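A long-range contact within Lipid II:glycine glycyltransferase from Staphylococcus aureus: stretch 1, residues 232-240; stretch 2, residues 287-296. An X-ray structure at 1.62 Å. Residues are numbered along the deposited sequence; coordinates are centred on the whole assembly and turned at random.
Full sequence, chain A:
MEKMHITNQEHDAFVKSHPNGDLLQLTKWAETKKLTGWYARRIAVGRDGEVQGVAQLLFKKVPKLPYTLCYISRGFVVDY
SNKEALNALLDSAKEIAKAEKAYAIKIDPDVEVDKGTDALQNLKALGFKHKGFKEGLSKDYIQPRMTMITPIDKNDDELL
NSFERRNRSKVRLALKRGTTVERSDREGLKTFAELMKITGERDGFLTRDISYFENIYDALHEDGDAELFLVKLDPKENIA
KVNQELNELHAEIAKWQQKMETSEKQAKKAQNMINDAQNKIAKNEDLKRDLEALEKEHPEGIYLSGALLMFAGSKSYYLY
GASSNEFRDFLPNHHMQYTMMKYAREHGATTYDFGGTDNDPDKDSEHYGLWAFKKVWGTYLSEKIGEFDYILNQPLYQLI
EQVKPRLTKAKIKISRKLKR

Stretch 1, residues 232-240: KLDPKENIA
Stretch 2 287-296: LKRDLEALEK

A single isoleucine, gripped by four residues of a partner helix, is the most distinctive feature of this contact and a compact example of knob-into-hole packing between antiparallel helices. Ile239 (chi1 m, chi2 t) sits among Lys288, Leu291, Glu292 and Glu295. Its CA-to-CB bond points sideways, yet the end of the side chain reaches inward: CG1 lies 3.5 Å from Leu291 CB, and CD1 lies 3.7 Å from Glu295 OE1 and 3.8 Å from Glu292 N. A branched aliphatic chain suits such a socket, since CG2 can also approach Lys288 CE, at 4.3 Å.

The framework is simple. Strand residues 232-233 give way to Asp234, which caps helix 235-240 by accepting from Glu237 N at OD2 (3.1 Å; Asp234 chi1 t). This helix runs against helix 287-296 at 161°, the axes approaching to 9.2 Å. Both have regular helical backbones, with phi/psi near -60/-42. Two backbone pairs set the register: Pro235 CA lies 5.3 Å from Glu295 CA, and Ile239 CA lies 5.9 Å from Lys288 CA.

Pro235, in the first turn, where its lack of an amide hydrogen costs no helical bond, has its CA-to-CB bond pointing toward the partner, with the ring puckered C-gamma exo. Its CB lies 3.5 Å from Leu291 O and 3.7 Å from Glu295 CB, while CG meets Leu294 CG at 3.8 Å. Leu294 (t, p) also extends the apolar patch to Leu233 (t, p), their CD2 atoms 3.8 Å apart. Buried Leu291 (m, t) places CD1 3.9 Å from Asn238 CB.

At the exposed margin, Lys236 (m, t, t, p) leaves its backbone sideways, runs extended and turns at chi4, bringing its end nearer the partner helix, and NZ donates to Glu295 OE2 at 2.8 Å in a salt bridge, although the position of that oxygen is less certain. Glu295 (t, t) thus combines packing with charge pairing. Altogether, 482 Å² is buried, counting both sides.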

# COMPACT_ATOMS: atom_id res chain seq x y z
N LYS A 232 -3.88 16.41 7.49
CA LYS A 232 -4.24 17.41 8.49
C LYS A 232 -5.09 18.53 7.84
O LYS A 232 -4.83 18.97 6.73
CB LYS A 232 -2.98 18.04 9.05
CG LYS A 232 -3.22 18.95 10.25
CD LYS A 232 -1.92 19.34 10.90
CE LYS A 232 -1.97 19.12 12.39
NZ LYS A 232 -0.85 19.87 13.03
N LEU A 233 -6.07 19.00 8.59
CA LEU A 233 -6.80 20.22 8.26
C LEU A 233 -6.32 21.22 9.30
O LEU A 233 -6.54 21.00 10.49
CB LEU A 233 -8.29 20.01 8.38
CG LEU A 233 -9.15 21.30 8.32
CD1 LEU A 233 -8.84 22.07 7.03
CD2 LEU A 233 -10.62 20.94 8.39
N ASP A 234 -5.61 22.26 8.87
CA ASP A 234 -5.03 23.22 9.80
C ASP A 234 -5.70 24.58 9.60
O ASP A 234 -5.47 25.23 8.58
CB ASP A 234 -3.54 23.42 9.58
CG ASP A 234 -2.91 24.20 10.72
OD1 ASP A 234 -2.85 23.65 11.85
OD2 ASP A 234 -2.54 25.37 10.53
N PRO A 235 -6.48 25.01 10.59
CA PRO A 235 -7.20 26.30 10.44
C PRO A 235 -6.32 27.50 10.23
O PRO A 235 -6.66 28.36 9.42
CB PRO A 235 -7.92 26.44 11.77
CG PRO A 235 -8.11 25.06 12.26
CD PRO A 235 -6.94 24.26 11.77
N LYS A 236 -5.19 27.62 10.94
CA LYS A 236 -4.31 28.78 10.76
C LYS A 236 -3.78 28.90 9.34
O LYS A 236 -3.74 30.00 8.77
CB LYS A 236 -3.10 28.73 11.69
CG LYS A 236 -3.38 29.19 13.09
CD LYS A 236 -2.08 29.35 13.87
CE LYS A 236 -2.33 29.56 15.35
NZ LYS A 236 -3.15 28.48 15.98
N GLU A 237 -3.33 27.78 8.78
CA GLU A 237 -2.81 27.81 7.44
C GLU A 237 -3.89 28.27 6.47
O GLU A 237 -3.63 29.07 5.57
CB GLU A 237 -2.30 26.43 7.00
CG GLU A 237 -1.02 25.94 7.68
CD GLU A 237 -0.43 24.73 6.97
OE1 GLU A 237 -1.19 23.97 6.33
OE2 GLU A 237 0.80 24.54 7.02
N ASN A 238 -5.10 27.77 6.66
CA ASN A 238 -6.20 28.04 5.72
C ASN A 238 -6.66 29.48 5.83
O ASN A 238 -6.98 30.09 4.81
CB ASN A 238 -7.35 27.10 5.91
CG ASN A 238 -7.00 25.68 5.49
OD1 ASN A 238 -5.83 25.31 5.39
ND2 ASN A 238 -8.02 24.91 5.21
N ILE A 239 -6.66 30.00 7.05
CA ILE A 239 -6.94 31.43 7.31
C ILE A 239 -5.92 32.32 6.57
O ILE A 239 -6.28 33.29 5.91
CB ILE A 239 -7.00 31.74 8.84
CG1 ILE A 239 -8.24 31.06 9.45
CG2 ILE A 239 -6.96 33.27 9.08
CD1 ILE A 239 -8.35 31.00 10.97
N ALA A 240 -4.64 31.96 6.62
CA ALA A 240 -3.64 32.68 5.82
C ALA A 240 -3.93 32.65 4.34
O ALA A 240 -3.76 33.66 3.66
CB ALA A 240 -2.24 32.13 6.11
N LEU A 287 -16.12 32.44 5.68
CA LEU A 287 -15.26 31.24 5.87
C LEU A 287 -14.20 31.49 6.93
O LEU A 287 -13.89 30.62 7.73
CB LEU A 287 -14.59 30.85 4.56
CG LEU A 287 -13.58 29.69 4.57
CD1 LEU A 287 -14.27 28.46 5.10
CD2 LEU A 287 -13.07 29.48 3.15
N LYS A 288 -13.63 32.69 6.95
CA LYS A 288 -12.62 33.05 7.92
C LYS A 288 -13.20 32.89 9.33
O LYS A 288 -12.58 32.28 10.21
CB LYS A 288 -12.12 34.47 7.69
CG LYS A 288 -11.00 34.90 8.60
CD LYS A 288 -10.26 36.10 8.00
CE LYS A 288 -9.44 36.80 9.08
NZ LYS A 288 -8.75 37.99 8.53
N ARG A 289 -14.43 33.35 9.52
CA ARG A 289 -15.11 33.17 10.82
C ARG A 289 -15.24 31.68 11.20
O ARG A 289 -15.04 31.32 12.36
CB ARG A 289 -16.53 33.78 10.83
CG ARG A 289 -16.59 35.30 10.70
CD ARG A 289 -16.07 36.03 11.92
NE ARG A 289 -14.62 36.24 11.86
CZ ARG A 289 -14.00 37.13 11.09
NH1 ARG A 289 -14.71 37.92 10.28
NH2 ARG A 289 -12.66 37.23 11.10
N ASP A 290 -15.62 30.86 10.24
CA ASP A 290 -15.85 29.42 10.49
C ASP A 290 -14.52 28.75 10.85
O ASP A 290 -14.47 27.93 11.79
CB ASP A 290 -16.49 28.74 9.27
CG ASP A 290 -17.87 29.29 8.90
OD1 ASP A 290 -18.53 29.95 9.73
OD2 ASP A 290 -18.32 28.98 7.78
N LEU A 291 -13.46 29.14 10.15
CA LEU A 291 -12.09 28.62 10.42
C LEU A 291 -11.55 29.07 11.77
O LEU A 291 -10.83 28.33 12.45
CB LEU A 291 -11.11 29.02 9.33
CG LEU A 291 -11.35 28.32 8.00
CD1 LEU A 291 -10.62 29.04 6.89
CD2 LEU A 291 -10.94 26.85 8.10
N GLU A 292 -11.89 30.31 12.17
CA GLU A 292 -11.58 30.76 13.51
C GLU A 292 -12.23 29.95 14.60
O GLU A 292 -11.57 29.71 15.63
CB GLU A 292 -11.99 32.24 13.69
CG GLU A 292 -11.03 33.19 13.03
CD GLU A 292 -11.57 34.61 12.89
OE1 GLU A 292 -12.73 34.87 13.28
OE2 GLU A 292 -10.82 35.47 12.39
N ALA A 293 -13.50 29.55 14.39
CA ALA A 293 -14.27 28.70 15.30
C ALA A 293 -13.56 27.36 15.41
O ALA A 293 -13.32 26.86 16.49
CB ALA A 293 -15.70 28.49 14.79
N LEU A 294 -13.16 26.84 14.26
CA LEU A 294 -12.41 25.57 14.25
C LEU A 294 -11.07 25.69 14.94
O LEU A 294 -10.64 24.77 15.64
CB LEU A 294 -12.23 25.07 12.83
CG LEU A 294 -11.60 23.69 12.72
CD1 LEU A 294 -12.50 22.64 13.35
CD2 LEU A 294 -11.35 23.39 11.24
N GLU A 295 -10.37 26.79 14.73
CA GLU A 295 -9.11 27.00 15.38
C GLU A 295 -9.25 26.98 16.90
O GLU A 295 -8.38 26.46 17.59
CB GLU A 295 -8.49 28.30 14.91
CG GLU A 295 -7.04 28.47 15.31
CD GLU A 295 -6.49 29.83 14.89
OE1 GLU A 295 -7.28 30.74 14.52
OE2 GLU A 295 -5.27 29.99 14.97
N LYS A 296 -10.36 27.51 17.43
CA LYS A 296 -10.59 27.52 18.88
C LYS A 296 -10.72 26.10 19.45
O LYS A 296 -10.20 25.80 20.52
CB LYS A 296 -11.85 28.35 19.24